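Local coordinates for adhesion G-protein coupled receptor G6 (Danio rerio, PDB 6V55) that is a calcium-binding adhesion receptor with a large multidomain extracellular region, probably acting in cell adhesion and myelination, at residues D61-K66 against V93-D98; E51-Q56 against F99-K104; T69-F74 against C333-G338. All blocks are in the same frame, centred on the assembly; numbering follows the deposited sequence.

Contact 1: residues D61-K66 against V93-D98. With CA (calcium ion), chain C; NAG (2-acetamido-2-deoxy-beta-D-glucopyranose), chain E.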
loop_
_atom_site.group_PDB
_atom_site.type_symbol
_atom_site.label_atom_id
_atom_site.label_comp_id
_atom_site.label_asym_id
_atom_site.label_seq_id
_atom_site.Cartn_x
_atom_site.Cartn_y
_atom_site.Cartn_z
ATOM N N ASP A 61 -9.354 5.144 0.113
ATOM C CA ASP A 61 -8.092 4.572 -0.334
ATOM C C ASP A 61 -7.127 4.593 0.830
ATOM O O ASP A 61 -7.024 5.606 1.520
ATOM C CB ASP A 61 -7.459 5.357 -1.487
ATOM C CG ASP A 61 -8.413 5.600 -2.640
ATOM O OD1 ASP A 61 -9.443 4.904 -2.695
ATOM O OD2 ASP A 61 -8.134 6.487 -3.486
ATOM N N ARG A 62 -6.383 3.509 1.039
ATOM C CA ARG A 62 -5.418 3.481 2.135
ATOM C C ARG A 62 -4.150 2.760 1.705
ATOM O O ARG A 62 -4.173 1.895 0.828
ATOM C CB ARG A 62 -5.999 2.817 3.400
ATOM C CG ARG A 62 -6.364 1.362 3.245
ATOM C CD ARG A 62 -6.670 0.700 4.599
ATOM N NE ARG A 62 -7.803 1.316 5.287
ATOM C CZ ARG A 62 -8.530 0.739 6.247
ATOM N NH1 ARG A 62 -8.263 -0.501 6.672
ATOM N NH2 ARG A 62 -9.547 1.415 6.781
ATOM N N VAL A 63 -3.036 3.152 2.313
ATOM C CA VAL A 63 -1.779 2.413 2.260
ATOM C C VAL A 63 -1.535 1.878 3.660
ATOM O O VAL A 63 -1.598 2.648 4.622
ATOM C CB VAL A 63 -0.607 3.297 1.806
ATOM C CG1 VAL A 63 0.743 2.613 2.041
ATOM C CG2 VAL A 63 -0.754 3.617 0.361
ATOM N N VAL A 64 -1.282 0.566 3.782
ATOM C CA VAL A 64 -0.906 -0.073 5.046
ATOM C C VAL A 64 0.583 -0.412 5.001
ATOM O O VAL A 64 1.044 -1.035 4.038
ATOM C CB VAL A 64 -1.745 -1.339 5.294
ATOM C CG1 VAL A 64 -1.285 -2.050 6.553
ATOM C CG2 VAL A 64 -3.233 -0.996 5.393
ATOM N N VAL A 65 1.347 0.007 6.017
ATOM C CA VAL A 65 2.758 -0.376 6.158
ATOM C C VAL A 65 2.880 -1.379 7.299
ATOM O O VAL A 65 2.567 -1.061 8.454
ATOM C CB VAL A 65 3.675 0.828 6.415
ATOM C CG1 VAL A 65 5.127 0.357 6.514
ATOM C CG2 VAL A 65 3.518 1.869 5.320
ATOM N N LYS A 66 3.364 -2.580 6.983
ATOM C CA LYS A 66 3.378 -3.708 7.913
ATOM C C LYS A 66 4.824 -4.108 8.197
ATOM O O LYS A 66 5.558 -4.519 7.291
ATOM C CB LYS A 66 2.585 -4.890 7.343
ATOM C CG LYS A 66 1.727 -5.628 8.358
ATOM C CD LYS A 66 0.659 -6.510 7.691
ATOM C CE LYS A 66 1.163 -7.912 7.314
ATOM N NZ LYS A 66 0.243 -8.628 6.331
ATOM N N VAL A 93 4.297 -3.471 2.147
ATOM C CA VAL A 93 3.551 -2.248 1.840
ATOM C C VAL A 93 2.333 -2.623 1.004
ATOM O O VAL A 93 2.478 -3.118 -0.118
ATOM C CB VAL A 93 4.408 -1.227 1.079
ATOM C CG1 VAL A 93 3.564 -0.024 0.671
ATOM C CG2 VAL A 93 5.576 -0.779 1.912
ATOM N N PHE A 94 1.141 -2.353 1.523
ATOM C CA PHE A 94 -0.094 -2.622 0.801
ATOM C C PHE A 94 -0.705 -1.330 0.305
ATOM O O PHE A 94 -0.443 -0.259 0.849
ATOM C CB PHE A 94 -1.108 -3.336 1.681
ATOM C CG PHE A 94 -0.633 -4.652 2.175
ATOM C CD1 PHE A 94 -0.752 -5.777 1.377
ATOM C CD2 PHE A 94 -0.041 -4.760 3.427
ATOM C CE1 PHE A 94 -0.303 -6.987 1.826
ATOM C CE2 PHE A 94 0.406 -5.970 3.880
ATOM C CZ PHE A 94 0.276 -7.089 3.078
ATOM N N PHE A 95 -1.531 -1.440 -0.733
ATOM C CA PHE A 95 -2.270 -0.293 -1.240
ATOM C C PHE A 95 -3.584 -0.796 -1.810
ATOM O O PHE A 95 -3.598 -1.752 -2.593
ATOM C CB PHE A 95 -1.466 0.463 -2.297
ATOM C CG PHE A 95 -2.263 1.499 -3.072
ATOM C CD1 PHE A 95 -2.945 2.532 -2.421
ATOM C CD2 PHE A 95 -2.307 1.452 -4.462
ATOM C CE1 PHE A 95 -3.662 3.500 -3.153
ATOM C CE2 PHE A 95 -3.011 2.420 -5.197
ATOM C CZ PHE A 95 -3.693 3.445 -4.540
ATOM N N ASN A 96 -4.685 -0.162 -1.397
ATOM C CA ASN A 96 -6.029 -0.481 -1.874
ATOM C C ASN A 96 -6.766 0.810 -2.211
ATOM O O ASN A 96 -6.762 1.756 -1.413
ATOM C CB ASN A 96 -6.796 -1.272 -0.827
ATOM C CG ASN A 96 -6.185 -2.616 -0.578
ATOM O OD1 ASN A 96 -6.242 -3.508 -1.436
ATOM N ND2 ASN A 96 -5.585 -2.782 0.590
ATOM N N SER A 97 -7.360 0.869 -3.400
ATOM C CA SER A 97 -8.169 2.013 -3.790
ATOM C C SER A 97 -9.584 1.499 -3.977
ATOM O O SER A 97 -9.784 0.314 -4.250
ATOM C CB SER A 97 -7.687 2.654 -5.094
ATOM O OG SER A 97 -7.545 1.649 -6.091
ATOM N N ASP A 98 -10.574 2.379 -3.845
ATOM C CA ASP A 98 -11.922 1.885 -4.044
ATOM C C ASP A 98 -12.339 2.211 -5.479
ATOM O O ASP A 98 -11.472 2.375 -6.337
ATOM C CB ASP A 98 -12.888 2.408 -2.965
ATOM C CG ASP A 98 -12.956 3.942 -2.855
ATOM O OD1 ASP A 98 -13.537 4.417 -1.856
ATOM O OD2 ASP A 98 -12.509 4.704 -3.726
HETATM CA CA CA C . -10.607 6.073 -4.587
HETATM C C1 NAG E . 2.005 -10.564 0.582
HETATM C C2 NAG E . 1.107 -11.597 1.301
HETATM C C3 NAG E . 1.961 -12.564 2.136
HETATM C C4 NAG E . 3.010 -13.250 1.271
HETATM C C5 NAG E . 3.885 -12.199 0.582
HETATM C C6 NAG E . 4.838 -12.811 -0.412
HETATM C C7 NAG E . -1.077 -10.528 1.674
HETATM C C8 NAG E . -2.028 -9.992 2.706
HETATM N N2 NAG E . 0.093 -10.976 2.139
HETATM O O3 NAG E . 1.135 -13.543 2.765
HETATM O O4 NAG E . 3.811 -14.113 2.078
HETATM O O5 NAG E . 3.072 -11.270 -0.163
HETATM O O6 NAG E . 4.227 -12.946 -1.688
HETATM O O7 NAG E . -1.354 -10.548 0.475
HETATM O O HOH W 1 -10.039 4.523 -6.543
#
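D61 shows how a strand pair can end in a metal site, as in calcium-binding CUB domains. Its CB lies 3.7 Å from N96 O, off the oxygen end of that carbonyl. CG stands beside the backbone N (chi1 -51°), facing the calcium and S97 CA, and both carboxylate oxygens grip the ion, OD1 at 2.5 Å and OD2 at 2.7 Å. D61 OD1 accepts D98 N-H, 3.0 Å from that N and from above the carboxylate plane; OD2 is hydrogen-bonded to Y25 OH. D98 adds its OD2 to the metal, while its OD1 forms a salt bridge with K477, and a water joins D98 O to the ion. Beyond, the strands run antiparallel: R62 and N96, then V64 and F94, are hydrogen-bonded pairs, the straightest bond being F94 N to V64 O (2.8 Å, 173°). V63 CG2 packs against F95 CD1 at 3.7 Å, on the same face as V65 and V93. F94 lies on the other face, and K66, bent at chi3, sets NZ 3.6 Å from F94 CZ; F94 CE1 meets glycan methyl C8. In the CUB sheet, strand 30-36 flanks 90-96 and strand 71-74 flanks 62-66; strand 41-51 of the second sheet covers V63, V65 and V93.

Contact 2: residues E51-Q56 against F99-K104. With CA (calcium ion), chain C; NAG (2-acetamido-2-deoxy-beta-D-glucopyranose), chain N.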
loop_
_atom_site.group_PDB
_atom_site.type_symbol
_atom_site.label_atom_id
_atom_site.label_comp_id
_atom_site.label_asym_id
_atom_site.label_seq_id
_atom_site.Cartn_x
_atom_site.Cartn_y
_atom_site.Cartn_z
ATOM N N GLU A 51 0.215 11.076 -2.228
ATOM C CA GLU A 51 -1.088 11.726 -2.156
ATOM C C GLU A 51 -2.173 10.693 -2.423
ATOM O O GLU A 51 -2.257 10.156 -3.532
ATOM C CB GLU A 51 -1.196 12.882 -3.152
ATOM C CG GLU A 51 -2.561 13.582 -3.136
ATOM C CD GLU A 51 -2.796 14.528 -4.333
ATOM O OE1 GLU A 51 -2.263 14.278 -5.454
ATOM O OE2 GLU A 51 -3.533 15.527 -4.137
ATOM N N LEU A 52 -3.002 10.419 -1.418
ATOM C CA LEU A 52 -4.140 9.523 -1.564
ATOM C C LEU A 52 -5.428 10.289 -1.302
ATOM O O LEU A 52 -5.416 11.410 -0.787
ATOM C CB LEU A 52 -4.037 8.337 -0.605
ATOM C CG LEU A 52 -3.628 7.004 -1.224
ATOM C CD1 LEU A 52 -2.221 7.106 -1.761
ATOM C CD2 LEU A 52 -3.693 5.937 -0.174
ATOM N N GLU A 53 -6.540 9.677 -1.696
ATOM C CA GLU A 53 -7.866 10.195 -1.375
ATOM C C GLU A 53 -8.060 10.177 0.136
ATOM O O GLU A 53 -7.852 9.144 0.777
ATOM C CB GLU A 53 -8.926 9.347 -2.066
ATOM C CG GLU A 53 -10.320 9.645 -1.621
ATOM C CD GLU A 53 -11.375 8.745 -2.266
ATOM O OE1 GLU A 53 -11.044 7.646 -2.760
ATOM O OE2 GLU A 53 -12.565 9.139 -2.270
ATOM N N GLU A 54 -8.391 11.319 0.724
ATOM C CA GLU A 54 -8.507 11.359 2.174
ATOM C C GLU A 54 -9.883 10.873 2.628
ATOM O O GLU A 54 -10.883 11.048 1.925
ATOM C CB GLU A 54 -8.220 12.764 2.711
ATOM C CG GLU A 54 -7.670 12.733 4.165
ATOM C CD GLU A 54 -7.460 14.110 4.775
ATOM O OE1 GLU A 54 -6.802 14.198 5.843
ATOM O OE2 GLU A 54 -7.935 15.098 4.165
ATOM N N ALA A 55 -9.913 10.221 3.793
ATOM C CA ALA A 55 -11.143 9.783 4.438
ATOM C C ALA A 55 -10.892 9.601 5.928
ATOM O O ALA A 55 -9.765 9.338 6.361
ATOM C CB ALA A 55 -11.664 8.474 3.858
ATOM N N GLN A 56 -11.967 9.747 6.709
ATOM C CA GLN A 56 -11.929 9.479 8.143
ATOM C C GLN A 56 -11.730 7.987 8.375
ATOM O O GLN A 56 -12.525 7.169 7.908
ATOM C CB GLN A 56 -13.222 9.947 8.809
ATOM C CG GLN A 56 -13.237 11.423 9.198
ATOM C CD GLN A 56 -12.296 11.734 10.353
ATOM O OE1 GLN A 56 -12.401 11.146 11.433
ATOM N NE2 GLN A 56 -11.358 12.656 10.123
ATOM N N PHE A 99 -13.647 2.340 -5.738
ATOM C CA PHE A 99 -14.221 2.441 -7.081
ATOM C C PHE A 99 -14.211 3.847 -7.667
ATOM O O PHE A 99 -14.496 3.981 -8.859
ATOM C CB PHE A 99 -15.674 1.926 -7.096
ATOM C CG PHE A 99 -16.535 2.458 -5.967
ATOM C CD1 PHE A 99 -17.235 3.658 -6.111
ATOM C CD2 PHE A 99 -16.661 1.756 -4.770
ATOM C CE1 PHE A 99 -18.021 4.164 -5.073
ATOM C CE2 PHE A 99 -17.437 2.259 -3.735
ATOM C CZ PHE A 99 -18.119 3.471 -3.895
ATOM N N SER A 100 -13.930 4.894 -6.889
ATOM C CA SER A 100 -14.063 6.248 -7.422
ATOM C C SER A 100 -13.139 7.189 -6.660
ATOM O O SER A 100 -12.722 6.883 -5.549
ATOM C CB SER A 100 -15.497 6.756 -7.305
ATOM O OG SER A 100 -15.728 7.121 -5.957
ATOM N N VAL A 101 -12.867 8.363 -7.268
ATOM C CA VAL A 101 -11.969 9.432 -6.798
ATOM C C VAL A 101 -10.533 8.944 -6.639
ATOM O O VAL A 101 -10.187 8.308 -5.640
ATOM C CB VAL A 101 -12.448 10.088 -5.478
ATOM C CG1 VAL A 101 -11.601 11.284 -5.127
ATOM C CG2 VAL A 101 -13.924 10.463 -5.556
ATOM N N GLN A 102 -9.670 9.293 -7.588
ATOM C CA GLN A 102 -8.277 8.871 -7.565
ATOM C C GLN A 102 -7.363 10.081 -7.488
ATOM O O GLN A 102 -7.623 11.114 -8.113
ATOM C CB GLN A 102 -7.949 8.046 -8.798
ATOM C CG GLN A 102 -8.532 6.668 -8.705
ATOM C CD GLN A 102 -9.889 6.580 -9.319
ATOM O OE1 GLN A 102 -10.102 7.084 -10.416
ATOM N NE2 GLN A 102 -10.832 5.960 -8.611
ATOM N N LYS A 103 -6.304 9.950 -6.709
ATOM C CA LYS A 103 -5.252 10.941 -6.643
ATOM C C LYS A 103 -3.963 10.339 -7.202
ATOM O O LYS A 103 -3.973 9.278 -7.841
ATOM C CB LYS A 103 -5.075 11.433 -5.210
ATOM C CG LYS A 103 -6.347 11.982 -4.586
ATOM C CD LYS A 103 -6.838 13.266 -5.239
ATOM C CE LYS A 103 -8.305 13.496 -4.891
ATOM N NZ LYS A 103 -8.674 14.926 -4.728
ATOM N N LYS A 104 -2.850 11.017 -6.924
ATOM C CA LYS A 104 -1.607 10.797 -7.652
ATOM C C LYS A 104 -0.963 9.467 -7.284
ATOM O O LYS A 104 -0.445 8.756 -8.153
ATOM C CB LYS A 104 -0.666 11.950 -7.349
ATOM C CG LYS A 104 0.581 12.011 -8.182
ATOM C CD LYS A 104 1.734 12.601 -7.393
ATOM C CE LYS A 104 1.381 13.919 -6.704
ATOM N NZ LYS A 104 2.490 14.477 -5.858
HETATM CA CA CA C . -10.607 6.073 -4.587
HETATM C C1 NAG N . -18.660 6.644 8.037
HETATM C C2 NAG N . -19.528 7.550 8.933
HETATM C C3 NAG N . -18.665 8.636 9.608
HETATM C C4 NAG N . -17.435 8.053 10.308
HETATM C C5 NAG N . -16.650 7.104 9.395
HETATM C C6 NAG N . -15.565 6.354 10.140
HETATM C C7 NAG N . -21.823 7.602 8.040
HETATM C C8 NAG N . -22.818 8.380 7.229
HETATM N N2 NAG N . -20.612 8.158 8.173
HETATM O O3 NAG N . -19.458 9.327 10.570
HETATM O O4 NAG N . -16.571 9.101 10.748
HETATM O O5 NAG N . -17.525 6.116 8.818
HETATM O O6 NAG N . -14.973 5.319 9.366
HETATM O O7 NAG N . -22.099 6.507 8.539
HETATM O O HOH W 1 -10.039 4.523 -6.543
#
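The two loops are irregular and draw together at one end, where E51 and K104 have CA atoms 5.6 Å apart and L52 and K103 slightly nearer, at 5.4 Å, before a calcium ion joins them further on. E53 reaches over. With CG anti to the backbone N (chi1 170°) and the chain extended beyond it, E53 OE1 arrives 2.5 Å from the calcium. From the facing loop come two successive backbone carbonyls, S100 O and V101 O, each also 2.5 Å from the calcium. This glutamate, with D61, D98 and the loop carbonyls, forms a site as in calcium-binding CUB domains. E53 OE1 and V101 O are only 3.1 Å apart, two acceptors whose mutual repulsion the cation probably offsets. The other carboxylate oxygen, E53 OE2, rests on V101 CB at 3.3 Å, the side chains crossing at about a right angle, and forms a salt bridge with K477. An alanine in place of E53 would remove one metal ligand and one of the partners of K477, and would probably weaken calcium binding and loosen the two loops. Q102 turns away from the facing loop, yet its NE2 donates to the calcium-bound water at 2.6 Å. K103 CB packs on E51 O, and the aliphatic part of K104 passes E51 OE1, its NZ pairing with D49 instead. Segment 51-56 leaves strand 41-51 and segment 99-104 leads into strand 105-114, neighbours in one CUB sheet; D526 of helix 517-527 touches S100 and Q102 and accepts V101 N-H.

Contact 3: residues T69-F74 against C333-G338; sequences TSDAKF and CASGLG
D71 and K73, two residues apart on an edge strand, reach the loop 333-338 along different paths. D71 extends toward it with CG anti to the backbone N (chi1 -177°), and one oxygen does most of the work. D71 OD1 accepts two hydrogen bonds: N of G336 meets it at 3.1 Å, nearly along the C-O axis, whereas S335 OG donates at 2.8 Å from well above the carboxylate plane. Two donors arriving from such different directions should hold the group against rotation. D71 OD1 thus holds the first two residues of the type I turn S335-G338. OD2 instead faces the leucine, L337 CD1 touching it at 3.5 Å while the two side chains cross at about a right angle. S335 OG, anti to its own backbone N, also receives a weak bond from L337 N.

K73 leaves its backbone in the crowded position, CG between N and the carbonyl carbon (chi1 50°), then runs fully extended alongside the loop. CD passes G336 CA, and K73 CE comes within 3.4 Å of C333 O; the ammonium goes on to G57 O. The K73 backbone contributes as well, its N donating to A334 O at 3.0 Å, in line with the carbonyl.

The contact ties the CUB edge strand to a distant loop, some 260 residues further along. That loop lies shortly before strand 342-353 and is closed by the C333-C339 disulfide; R464 and Q469 bind its backbone from another part of the chain. Strand 71-74 is an outermost strand of its CUB sheet, with strand 62-66 as its neighbour on the inner side.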
loop_
_atom_site.group_PDB
_atom_site.type_symbol
_atom_site.label_atom_id
_atom_site.label_comp_id
_atom_site.label_asym_id
_atom_site.label_seq_id
_atom_site.Cartn_x
_atom_site.Cartn_y
_atom_site.Cartn_z
ATOM N N THR A 69 5.925 -6.221 13.954
ATOM C CA THR A 69 5.290 -5.930 15.226
ATOM C C THR A 69 4.188 -4.879 15.162
ATOM O O THR A 69 3.421 -4.767 16.126
ATOM C CB THR A 69 6.342 -5.475 16.247
ATOM O OG1 THR A 69 7.222 -4.535 15.622
ATOM C CG2 THR A 69 7.147 -6.665 16.753
ATOM N N SER A 70 4.081 -4.102 14.084
ATOM C CA SER A 70 3.008 -3.126 13.994
ATOM C C SER A 70 2.434 -3.112 12.585
ATOM O O SER A 70 2.892 -3.819 11.683
ATOM C CB SER A 70 3.469 -1.722 14.402
ATOM O OG SER A 70 4.749 -1.410 13.887
ATOM N N ASP A 71 1.437 -2.254 12.408
ATOM C CA ASP A 71 0.539 -2.230 11.267
ATOM C C ASP A 71 -0.072 -0.840 11.291
ATOM O O ASP A 71 -0.723 -0.486 12.279
ATOM C CB ASP A 71 -0.526 -3.326 11.418
ATOM C CG ASP A 71 -1.472 -3.435 10.228
ATOM O OD1 ASP A 71 -2.331 -2.540 10.017
ATOM O OD2 ASP A 71 -1.382 -4.459 9.513
ATOM N N ALA A 72 0.128 -0.028 10.256
ATOM C CA ALA A 72 -0.467 1.294 10.285
ATOM C C ALA A 72 -0.997 1.697 8.918
ATOM O O ALA A 72 -0.324 1.481 7.904
ATOM C CB ALA A 72 0.534 2.318 10.771
ATOM N N LYS A 73 -2.184 2.322 8.899
ATOM C CA LYS A 73 -2.836 2.765 7.670
ATOM C C LYS A 73 -2.591 4.252 7.437
ATOM O O LYS A 73 -2.435 5.022 8.380
ATOM C CB LYS A 73 -4.339 2.482 7.695
ATOM C CG LYS A 73 -5.063 2.944 8.948
ATOM C CD LYS A 73 -6.560 2.675 8.888
ATOM C CE LYS A 73 -7.232 3.087 10.209
ATOM N NZ LYS A 73 -8.741 2.914 10.177
ATOM N N PHE A 74 -2.540 4.646 6.161
ATOM C CA PHE A 74 -2.184 6.002 5.752
ATOM C C PHE A 74 -3.024 6.407 4.544
ATOM O O PHE A 74 -3.241 5.601 3.635
ATOM C CB PHE A 74 -0.701 6.121 5.350
ATOM C CG PHE A 74 0.279 5.818 6.448
ATOM C CD1 PHE A 74 0.782 6.844 7.254
ATOM C CD2 PHE A 74 0.738 4.516 6.653
ATOM C CE1 PHE A 74 1.706 6.579 8.263
ATOM C CE2 PHE A 74 1.659 4.234 7.665
ATOM C CZ PHE A 74 2.145 5.275 8.472
ATOM N N CYS A 333 -7.848 4.782 15.689
ATOM C CA CYS A 333 -7.183 3.497 15.537
ATOM C C CYS A 333 -6.133 3.573 14.430
ATOM O O CYS A 333 -6.407 4.062 13.331
ATOM C CB CYS A 333 -8.222 2.423 15.209
ATOM S SG CYS A 333 -7.477 0.810 14.789
ATOM N N ALA A 334 -4.922 3.081 14.707
ATOM C CA ALA A 334 -3.882 3.155 13.679
ATOM C C ALA A 334 -3.839 1.942 12.753
ATOM O O ALA A 334 -3.349 2.066 11.630
ATOM C CB ALA A 334 -2.498 3.349 14.300
ATOM N N SER A 335 -4.333 0.778 13.168
ATOM C CA SER A 335 -4.208 -0.417 12.351
ATOM C C SER A 335 -5.349 -0.536 11.355
ATOM O O SER A 335 -6.510 -0.254 11.678
ATOM C CB SER A 335 -4.173 -1.663 13.218
ATOM O OG SER A 335 -3.736 -2.770 12.450
ATOM N N GLY A 336 -5.015 -0.997 10.145
ATOM C CA GLY A 336 -6.018 -1.289 9.134
ATOM C C GLY A 336 -6.821 -2.538 9.389
ATOM O O GLY A 336 -7.860 -2.732 8.753
ATOM N N LEU A 337 -6.345 -3.390 10.301
ATOM C CA LEU A 337 -7.073 -4.560 10.760
ATOM C C LEU A 337 -8.153 -4.215 11.775
ATOM O O LEU A 337 -9.028 -5.042 12.052
ATOM C CB LEU A 337 -6.095 -5.565 11.389
ATOM C CG LEU A 337 -4.988 -6.136 10.504
ATOM C CD1 LEU A 337 -3.737 -6.383 11.300
ATOM C CD2 LEU A 337 -5.445 -7.432 9.872
ATOM N N GLY A 338 -8.105 -3.029 12.352
ATOM C CA GLY A 338 -8.953 -2.721 13.478
ATOM C C GLY A 338 -8.171 -2.727 14.774
ATOM O O GLY A 338 -7.033 -3.206 14.854
#

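Five of the six segments belong to the CUB domain; 333-338 comes from far along the chain. Contacts 1 and 2 lie about 11 Å apart, centre to centre, and share the calcium ion and one bound water. Contact 3 is about 10 Å from contact 1 and about 18 Å from contact 2. It joins contact 1 through the sheet, since strands 62-66 and 71-74 are neighbours, with V65 N probably hydrogen-bonded to A72 O. Along the chain the order is 51-56, 61-66, 69-74, 93-98, 99-104, then 333-338. The CUB domain meets remote parts of the extracellular region at its edge strand, through 333-338, and at the calcium end, through K477 and D526, consistent with a compact domain arrangement.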